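Local coordinates for galactonate dehydratase (Zobellia galactanivorans, PDB 5OLC), which belongs to the enolase superfamily of enzymes, pairing a mandelate racemase-type N-terminal domain with an enolase-like C-terminal barrel domain, at residues A[266-278]-A[290-304]. Numbering follows the deposited sequence.
Sequences FDKDCVDIAQPDI and IATLAQTYNVDLVPH
Phe266 and Tyr297 show how two successive beta-alpha units of a barrel pack together where their helices end. The CB of Phe266 sits over one face of the Tyr297 ring, 3.8 Å from its centroid, in a CH-pi contact, while the two rings cross obliquely with their planes 31° apart. With CG anti to its carbonyl carbon (chi1 -60°), Phe266 sends its ring onward between Val299 and helix 283-296: CD1 lies 3.7 Å from Val299 CG2, and CZ rests on Ala294 CB. A Schellman motif at Asn298 ends that helix and turns the chain toward the barrel. There, strands 273-274 and 300-301 run parallel, joined by the nearly straight Ala274 N to Asp300 O bond (2.8 Å) and by Val302 N to Ala274 O. Ile273 and Asp300 share one face of the sheet, Ala274 and Leu301 the other. Ile273 CG2 and Val302 CG2 lie side by side; the CD of Pro276 meets Leu301 CD2 at 3.7 Å, and its CG meets Ile290 CG2. Beyond the strands, His304 ND1 donates to the anti lone pair of Asp277 OD2 (2.8 Å). The carboxylate and imidazole planes are well turned from each other, and the bond is bent to 134°. Tyr57 packs edge-to-face with the imidazole, and the His304 side chain also touches Glu228 and Glu254. The pair 273-274 and 300-301 continues the parallel barrel from strand 250-252, with helix 258-267 packing through Phe262 on Pro276 and Ile290; just past helix 283-296, Tyr297 OH makes a weak hydrogen bond with Tyr297 OH of a second subunit.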
ATOM      1  N   PHE A 266      15.585  -6.785   1.941  1.00 46.51           N
ATOM      2  CA  PHE A 266      14.663  -7.820   1.484  1.00 47.93           C
ATOM      3  C   PHE A 266      13.212  -7.334   1.369  1.00 55.07           C
ATOM      4  O   PHE A 266      12.478  -7.844   0.512  1.00 56.92           O
ATOM      5  CB  PHE A 266      14.735  -9.071   2.395  1.00 49.62           C
ATOM      6  CG  PHE A 266      16.069  -9.779   2.514  1.00 50.81           C
ATOM      7  CD1 PHE A 266      16.863 -10.012   1.390  1.00 53.66           C
ATOM      8  CD2 PHE A 266      16.486 -10.300   3.729  1.00 52.05           C
ATOM      9  CE1 PHE A 266      18.075 -10.693   1.501  1.00 53.91           C
ATOM     10  CE2 PHE A 266      17.691 -10.997   3.832  1.00 54.41           C
ATOM     11  CZ  PHE A 266      18.478 -11.188   2.717  1.00 52.15           C
ATOM     12  N   ASP A 267      12.797  -6.366   2.235  1.00 49.94           N
ATOM     13  CA  ASP A 267      11.441  -5.823   2.245  1.00 49.57           C
ATOM     14  C   ASP A 267      11.142  -5.079   0.977  1.00 57.91           C
ATOM     15  O   ASP A 267       9.975  -4.940   0.609  1.00 58.22           O
ATOM     16  CB  ASP A 267      11.232  -4.882   3.439  1.00 50.23           C
ATOM     17  CG  ASP A 267      10.780  -5.538   4.728  1.00 54.36           C
ATOM     18  OD1 ASP A 267      10.476  -6.745   4.713  1.00 55.93           O
ATOM     19  OD2 ASP A 267      10.702  -4.842   5.738  1.00 57.39           O
ATOM     20  N   LYS A 268      12.194  -4.600   0.308  1.00 57.37           N
ATOM     21  CA  LYS A 268      12.075  -3.821  -0.908  1.00 58.28           C
ATOM     22  C   LYS A 268      12.339  -4.646  -2.181  1.00 66.26           C
ATOM     23  O   LYS A 268      12.473  -4.059  -3.256  1.00 66.99           O
ATOM     24  CB  LYS A 268      12.961  -2.564  -0.827  1.00 60.14           C
ATOM     25  CG  LYS A 268      12.669  -1.647   0.356  1.00 72.87           C
ATOM     26  CD  LYS A 268      12.971  -0.175   0.034  1.00 80.43           C
ATOM     27  CE  LYS A 268      11.745   0.651  -0.336  1.00 86.22           C
ATOM     28  NZ  LYS A 268      11.592   1.857   0.528  1.00 87.28           N
ATOM     29  N   ASP A 269      12.389  -5.997  -2.075  1.00 65.07           N
ATOM     30  CA  ASP A 269      12.598  -6.935  -3.202  1.00 66.76           C
ATOM     31  C   ASP A 269      13.756  -6.511  -4.170  1.00 70.90           C
ATOM     32  O   ASP A 269      13.639  -6.648  -5.398  1.00 69.52           O
ATOM     33  CB  ASP A 269      11.264  -7.156  -3.964  1.00 70.02           C
ATOM     34  CG  ASP A 269      10.966  -8.592  -4.401  1.00 88.74           C
ATOM     35  OD1 ASP A 269      11.562  -9.538  -3.812  1.00 90.75           O
ATOM     36  OD2 ASP A 269      10.131  -8.773  -5.332  1.00 94.18           O
ATOM     37  N   CYS A 270      14.876  -6.015  -3.582  1.00 67.19           N
ATOM     38  CA  CYS A 270      16.051  -5.489  -4.277  1.00 66.85           C
ATOM     39  C   CYS A 270      16.888  -6.527  -5.002  1.00 69.87           C
ATOM     40  O   CYS A 270      17.215  -6.343  -6.183  1.00 70.76           O
ATOM     41  CB  CYS A 270      16.917  -4.687  -3.313  1.00 67.54           C
ATOM     42  SG  CYS A 270      16.017  -3.438  -2.374  1.00 71.64           S
ATOM     43  N   VAL A 271      17.310  -7.574  -4.267  1.00 63.02           N
ATOM     44  CA  VAL A 271      18.249  -8.559  -4.775  1.00 60.57           C
ATOM     45  C   VAL A 271      17.681  -9.968  -4.976  1.00 62.41           C
ATOM     46  O   VAL A 271      16.707 -10.377  -4.331  1.00 61.54           O
ATOM     47  CB  VAL A 271      19.522  -8.602  -3.882  1.00 63.03           C
ATOM     48  CG1 VAL A 271      20.265  -7.276  -3.926  1.00 62.65           C
ATOM     49  CG2 VAL A 271      19.208  -9.006  -2.442  1.00 62.50           C
ATOM     50  N   ASP A 272      18.348 -10.706  -5.880  1.00 57.08           N
ATOM     51  CA  ASP A 272      18.143 -12.110  -6.182  1.00 55.23           C
ATOM     52  C   ASP A 272      19.090 -12.890  -5.248  1.00 55.74           C
ATOM     53  O   ASP A 272      18.726 -13.973  -4.777  1.00 55.51           O
ATOM     54  CB  ASP A 272      18.489 -12.395  -7.657  1.00 56.69           C
ATOM     55  CG  ASP A 272      17.412 -11.998  -8.632  1.00 63.99           C
ATOM     56  OD1 ASP A 272      16.336 -12.644  -8.630  1.00 65.91           O
ATOM     57  OD2 ASP A 272      17.650 -11.071  -9.420  1.00 67.63           O
ATOM     58  N   ILE A 273      20.298 -12.317  -4.982  1.00 50.52           N
ATOM     59  CA  ILE A 273      21.367 -12.873  -4.123  1.00 50.44           C
ATOM     60  C   ILE A 273      21.810 -11.826  -3.113  1.00 55.13           C
ATOM     61  O   ILE A 273      22.204 -10.728  -3.516  1.00 53.97           O
ATOM     62  CB  ILE A 273      22.613 -13.331  -4.948  1.00 53.32           C
ATOM     63  CG1 ILE A 273      22.267 -14.293  -6.090  1.00 53.83           C
ATOM     64  CG2 ILE A 273      23.685 -13.914  -4.050  1.00 53.94           C
ATOM     65  CD1 ILE A 273      22.567 -13.756  -7.398  1.00 64.66           C
ATOM     66  N   ALA A 274      21.808 -12.178  -1.814  1.00 53.67           N
ATOM     67  CA  ALA A 274      22.263 -11.289  -0.741  1.00 54.09           C
ATOM     68  C   ALA A 274      23.723 -11.619  -0.438  1.00 57.92           C
ATOM     69  O   ALA A 274      24.055 -12.793  -0.272  1.00 57.90           O
ATOM     70  CB  ALA A 274      21.411 -11.482   0.498  1.00 55.00           C
ATOM     71  N   GLN A 275      24.604 -10.602  -0.401  1.00 53.99           N
ATOM     72  CA  GLN A 275      26.028 -10.836  -0.199  1.00 53.29           C
ATOM     73  C   GLN A 275      26.581 -10.175   1.070  1.00 60.38           C
ATOM     74  O   GLN A 275      27.392  -9.254   0.953  1.00 60.13           O
ATOM     75  CB  GLN A 275      26.844 -10.446  -1.459  1.00 53.61           C
ATOM     76  CG  GLN A 275      26.453 -11.236  -2.702  1.00 46.40           C
ATOM     77  CD  GLN A 275      27.524 -11.376  -3.753  1.00 63.92           C
ATOM     78  OE1 GLN A 275      27.266 -11.199  -4.947  1.00 53.32           O
ATOM     79  NE2 GLN A 275      28.716 -11.810  -3.362  1.00 64.44           N
ATOM     80  N   PRO A 276      26.219 -10.637   2.297  1.00 59.86           N
ATOM     81  CA  PRO A 276      26.826 -10.027   3.501  1.00 60.43           C
ATOM     82  C   PRO A 276      28.275 -10.480   3.695  1.00 66.84           C
ATOM     83  O   PRO A 276      28.596 -11.638   3.406  1.00 67.91           O
ATOM     84  CB  PRO A 276      25.947 -10.521   4.664  1.00 61.50           C
ATOM     85  CG  PRO A 276      25.009 -11.506   4.088  1.00 66.09           C
ATOM     86  CD  PRO A 276      25.323 -11.753   2.653  1.00 61.67           C
ATOM     87  N   ASP A 277      29.150  -9.581   4.165  1.00 62.62           N
ATOM     88  CA  ASP A 277      30.524  -9.965   4.464  1.00 62.54           C
ATOM     89  C   ASP A 277      30.544 -10.291   5.956  1.00 64.65           C
ATOM     90  O   ASP A 277      30.137  -9.459   6.778  1.00 63.99           O
ATOM     91  CB  ASP A 277      31.527  -8.846   4.117  1.00 65.02           C
ATOM     92  CG  ASP A 277      32.990  -9.276   4.156  1.00 77.17           C
ATOM     93  OD1 ASP A 277      33.484  -9.623   5.260  1.00 76.72           O
ATOM     94  OD2 ASP A 277      33.651  -9.231   3.091  1.00 83.66           O
ATOM     95  N   ILE A 278      30.978 -11.517   6.302  1.00 60.04           N
ATOM     96  CA  ILE A 278      31.006 -12.003   7.690  1.00 59.32           C
ATOM     97  C   ILE A 278      31.767 -11.038   8.588  1.00 63.39           C
ATOM     98  O   ILE A 278      31.243 -10.635   9.621  1.00 63.34           O
ATOM     99  CB  ILE A 278      31.504 -13.477   7.779  1.00 62.27           C
ATOM    100  CG1 ILE A 278      30.513 -14.443   7.061  1.00 63.12           C
ATOM    101  CG2 ILE A 278      31.707 -13.917   9.220  1.00 61.88           C
ATOM    102  CD1 ILE A 278      31.124 -15.431   6.105  1.00 67.35           C
ATOM    103  N   ILE A 290      21.166 -13.371   9.558  1.00 39.17           N
ATOM    104  CA  ILE A 290      20.876 -12.865   8.207  1.00 38.57           C
ATOM    105  C   ILE A 290      20.509 -14.083   7.297  1.00 40.94           C
ATOM    106  O   ILE A 290      19.614 -13.963   6.472  1.00 42.02           O
ATOM    107  CB  ILE A 290      22.075 -12.047   7.641  1.00 41.08           C
ATOM    108  CG1 ILE A 290      22.296 -10.764   8.454  1.00 41.51           C
ATOM    109  CG2 ILE A 290      21.899 -11.741   6.132  1.00 41.09           C
ATOM    110  CD1 ILE A 290      23.653 -10.056   8.188  1.00 54.71           C
ATOM    111  N   ALA A 291      21.159 -15.244   7.494  1.00 35.93           N
ATOM    112  CA  ALA A 291      20.870 -16.451   6.723  1.00 36.84           C
ATOM    113  C   ALA A 291      19.446 -16.982   6.975  1.00 41.34           C
ATOM    114  O   ALA A 291      18.793 -17.405   6.023  1.00 40.32           O
ATOM    115  CB  ALA A 291      21.917 -17.521   6.980  1.00 37.79           C
ATOM    116  N   THR A 292      18.954 -16.895   8.236  1.00 38.88           N
ATOM    117  CA  THR A 292      17.587 -17.260   8.678  1.00 38.13           C
ATOM    118  C   THR A 292      16.557 -16.354   7.958  1.00 39.06           C
ATOM    119  O   THR A 292      15.521 -16.826   7.468  1.00 34.60           O
ATOM    120  CB  THR A 292      17.521 -17.102  10.222  1.00 49.60           C
ATOM    121  OG1 THR A 292      18.209 -18.199  10.825  1.00 60.26           O
ATOM    122  CG2 THR A 292      16.099 -16.988  10.779  1.00 43.92           C
ATOM    123  N   LEU A 293      16.862 -15.038   7.930  1.00 37.29           N
ATOM    124  CA  LEU A 293      16.059 -14.011   7.291  1.00 37.87           C
ATOM    125  C   LEU A 293      16.019 -14.252   5.791  1.00 43.04           C
ATOM    126  O   LEU A 293      14.929 -14.331   5.222  1.00 42.84           O
ATOM    127  CB  LEU A 293      16.657 -12.629   7.570  1.00 38.70           C
ATOM    128  CG  LEU A 293      16.019 -11.830   8.694  1.00 45.00           C
ATOM    129  CD1 LEU A 293      16.749 -10.532   8.897  1.00 45.08           C
ATOM    130  CD2 LEU A 293      14.562 -11.503   8.380  1.00 48.87           C
ATOM    131  N   ALA A 294      17.205 -14.407   5.147  1.00 39.89           N
ATOM    132  CA  ALA A 294      17.314 -14.669   3.716  1.00 39.81           C
ATOM    133  C   ALA A 294      16.411 -15.810   3.348  1.00 42.84           C
ATOM    134  O   ALA A 294      15.638 -15.662   2.413  1.00 42.28           O
ATOM    135  CB  ALA A 294      18.752 -14.987   3.341  1.00 40.79           C
ATOM    136  N   GLN A 295      16.434 -16.897   4.164  1.00 40.33           N
ATOM    137  CA  GLN A 295      15.632 -18.124   4.048  1.00 40.27           C
ATOM    138  C   GLN A 295      14.137 -17.842   4.084  1.00 46.03           C
ATOM    139  O   GLN A 295      13.419 -18.289   3.198  1.00 45.91           O
ATOM    140  CB  GLN A 295      16.029 -19.131   5.144  1.00 41.13           C
ATOM    141  CG  GLN A 295      15.295 -20.466   5.085  1.00 50.50           C
ATOM    142  CD  GLN A 295      16.173 -21.602   5.548  1.00 67.58           C
ATOM    143  OE1 GLN A 295      16.548 -21.706   6.726  1.00 58.55           O
ATOM    144  NE2 GLN A 295      16.532 -22.480   4.615  1.00 66.23           N
ATOM    145  N   THR A 296      13.678 -17.120   5.109  1.00 44.21           N
ATOM    146  CA  THR A 296      12.289 -16.707   5.300  1.00 44.63           C
ATOM    147  C   THR A 296      11.826 -15.901   4.064  1.00 51.06           C
ATOM    148  O   THR A 296      10.743 -16.155   3.548  1.00 53.47           O
ATOM    149  CB  THR A 296      12.195 -15.913   6.616  1.00 52.97           C
ATOM    150  OG1 THR A 296      12.810 -16.655   7.666  1.00 53.95           O
ATOM    151  CG2 THR A 296      10.808 -15.523   6.978  1.00 49.74           C
ATOM    152  N   TYR A 297      12.658 -14.981   3.568  1.00 47.89           N
ATOM    153  CA  TYR A 297      12.356 -14.172   2.385  1.00 48.81           C
ATOM    154  C   TYR A 297      12.600 -14.922   1.082  1.00 54.48           C
ATOM    155  O   TYR A 297      12.355 -14.365   0.015  1.00 55.39           O
ATOM    156  CB  TYR A 297      13.132 -12.829   2.404  1.00 49.71           C
ATOM    157  CG  TYR A 297      12.510 -11.809   3.324  1.00 51.68           C
ATOM    158  CD1 TYR A 297      11.410 -11.059   2.922  1.00 53.37           C
ATOM    159  CD2 TYR A 297      12.957 -11.658   4.629  1.00 52.99           C
ATOM    160  CE1 TYR A 297      10.822 -10.125   3.772  1.00 53.74           C
ATOM    161  CE2 TYR A 297      12.350 -10.758   5.503  1.00 54.28           C
ATOM    162  CZ  TYR A 297      11.285  -9.990   5.068  1.00 61.15           C
ATOM    163  OH  TYR A 297      10.692  -9.104   5.924  1.00 62.81           O
ATOM    164  N   ASN A 298      13.090 -16.163   1.156  1.00 51.51           N
ATOM    165  CA  ASN A 298      13.379 -17.002  -0.014  1.00 52.58           C
ATOM    166  C   ASN A 298      14.322 -16.293  -1.053  1.00 54.79           C
ATOM    167  O   ASN A 298      14.034 -16.222  -2.253  1.00 52.45           O
ATOM    168  CB  ASN A 298      12.062 -17.537  -0.645  1.00 58.61           C
ATOM    169  CG  ASN A 298      11.277 -18.475   0.259  1.00 76.90           C
ATOM    170  OD1 ASN A 298      11.700 -19.600   0.555  1.00 62.29           O
ATOM    171  ND2 ASN A 298      10.105 -18.036   0.705  1.00 70.90           N
ATOM    172  N   VAL A 299      15.434 -15.749  -0.540  1.00 53.06           N
ATOM    173  CA  VAL A 299      16.498 -15.049  -1.276  1.00 54.08           C
ATOM    174  C   VAL A 299      17.770 -15.809  -1.007  1.00 59.78           C
ATOM    175  O   VAL A 299      18.077 -16.078   0.159  1.00 60.48           O
ATOM    176  CB  VAL A 299      16.719 -13.578  -0.824  1.00 58.87           C
ATOM    177  CG1 VAL A 299      17.541 -12.804  -1.851  1.00 58.44           C
ATOM    178  CG2 VAL A 299      15.406 -12.858  -0.523  1.00 59.15           C
ATOM    179  N   ASP A 300      18.554 -16.080  -2.068  1.00 56.47           N
ATOM    180  CA  ASP A 300      19.843 -16.785  -1.991  1.00 55.71           C
ATOM    181  C   ASP A 300      20.864 -15.948  -1.235  1.00 56.18           C
ATOM    182  O   ASP A 300      20.773 -14.716  -1.230  1.00 55.11           O
ATOM    183  CB  ASP A 300      20.411 -17.073  -3.395  1.00 58.28           C
ATOM    184  CG  ASP A 300      19.460 -17.734  -4.360  1.00 77.82           C
ATOM    185  OD1 ASP A 300      18.487 -17.065  -4.788  1.00 80.71           O
ATOM    186  OD2 ASP A 300      19.731 -18.891  -4.758  1.00 86.16           O
ATOM    187  N   LEU A 301      21.851 -16.628  -0.622  1.00 51.41           N
ATOM    188  CA  LEU A 301      22.959 -16.018   0.121  1.00 49.98           C
ATOM    189  C   LEU A 301      24.281 -16.564  -0.363  1.00 52.94           C
ATOM    190  O   LEU A 301      24.517 -17.773  -0.304  1.00 52.13           O
ATOM    191  CB  LEU A 301      22.843 -16.257   1.637  1.00 49.24           C
ATOM    192  CG  LEU A 301      23.437 -15.181   2.519  1.00 53.14           C
ATOM    193  CD1 LEU A 301      22.659 -15.074   3.816  1.00 53.36           C
ATOM    194  CD2 LEU A 301      24.914 -15.414   2.767  1.00 54.41           C
ATOM    195  N   VAL A 302      25.140 -15.670  -0.845  1.00 49.26           N
ATOM    196  CA  VAL A 302      26.507 -15.977  -1.250  1.00 49.41           C
ATOM    197  C   VAL A 302      27.255 -14.907  -0.489  1.00 56.27           C
ATOM    198  O   VAL A 302      27.011 -13.739  -0.774  1.00 58.01           O
ATOM    199  CB  VAL A 302      26.769 -15.890  -2.784  1.00 52.11           C
ATOM    200  CG1 VAL A 302      28.243 -16.180  -3.100  1.00 51.84           C
ATOM    201  CG2 VAL A 302      25.845 -16.818  -3.572  1.00 51.17           C
ATOM    202  N   PRO A 303      28.058 -15.215   0.547  1.00 52.87           N
ATOM    203  CA  PRO A 303      28.708 -14.127   1.285  1.00 53.20           C
ATOM    204  C   PRO A 303      29.800 -13.400   0.500  1.00 62.55           C
ATOM    205  O   PRO A 303      30.301 -13.908  -0.513  1.00 62.69           O
ATOM    206  CB  PRO A 303      29.228 -14.819   2.546  1.00 54.38           C
ATOM    207  CG  PRO A 303      29.455 -16.209   2.146  1.00 58.15           C
ATOM    208  CD  PRO A 303      28.441 -16.537   1.084  1.00 54.08           C
ATOM    209  N   HIS A 304      30.128 -12.187   0.943  1.00 63.49           N
ATOM    210  CA  HIS A 304      31.199 -11.405   0.347  1.00 65.63           C
ATOM    211  C   HIS A 304      32.463 -11.743   1.151  1.00 71.48           C
ATOM    212  O   HIS A 304      32.396 -11.790   2.388  1.00 71.26           O
ATOM    213  CB  HIS A 304      30.874  -9.902   0.415  1.00 67.25           C
ATOM    214  CG  HIS A 304      31.939  -9.017  -0.171  1.00 71.48           C
ATOM    215  ND1 HIS A 304      32.776  -8.249   0.639  1.00 73.54           N
ATOM    216  CD2 HIS A 304      32.266  -8.800  -1.467  1.00 73.66           C
ATOM    217  CE1 HIS A 304      33.585  -7.606  -0.190  1.00 73.26           C
ATOM    218  NE2 HIS A 304      33.321  -7.906  -1.467  1.00 73.56           N
TER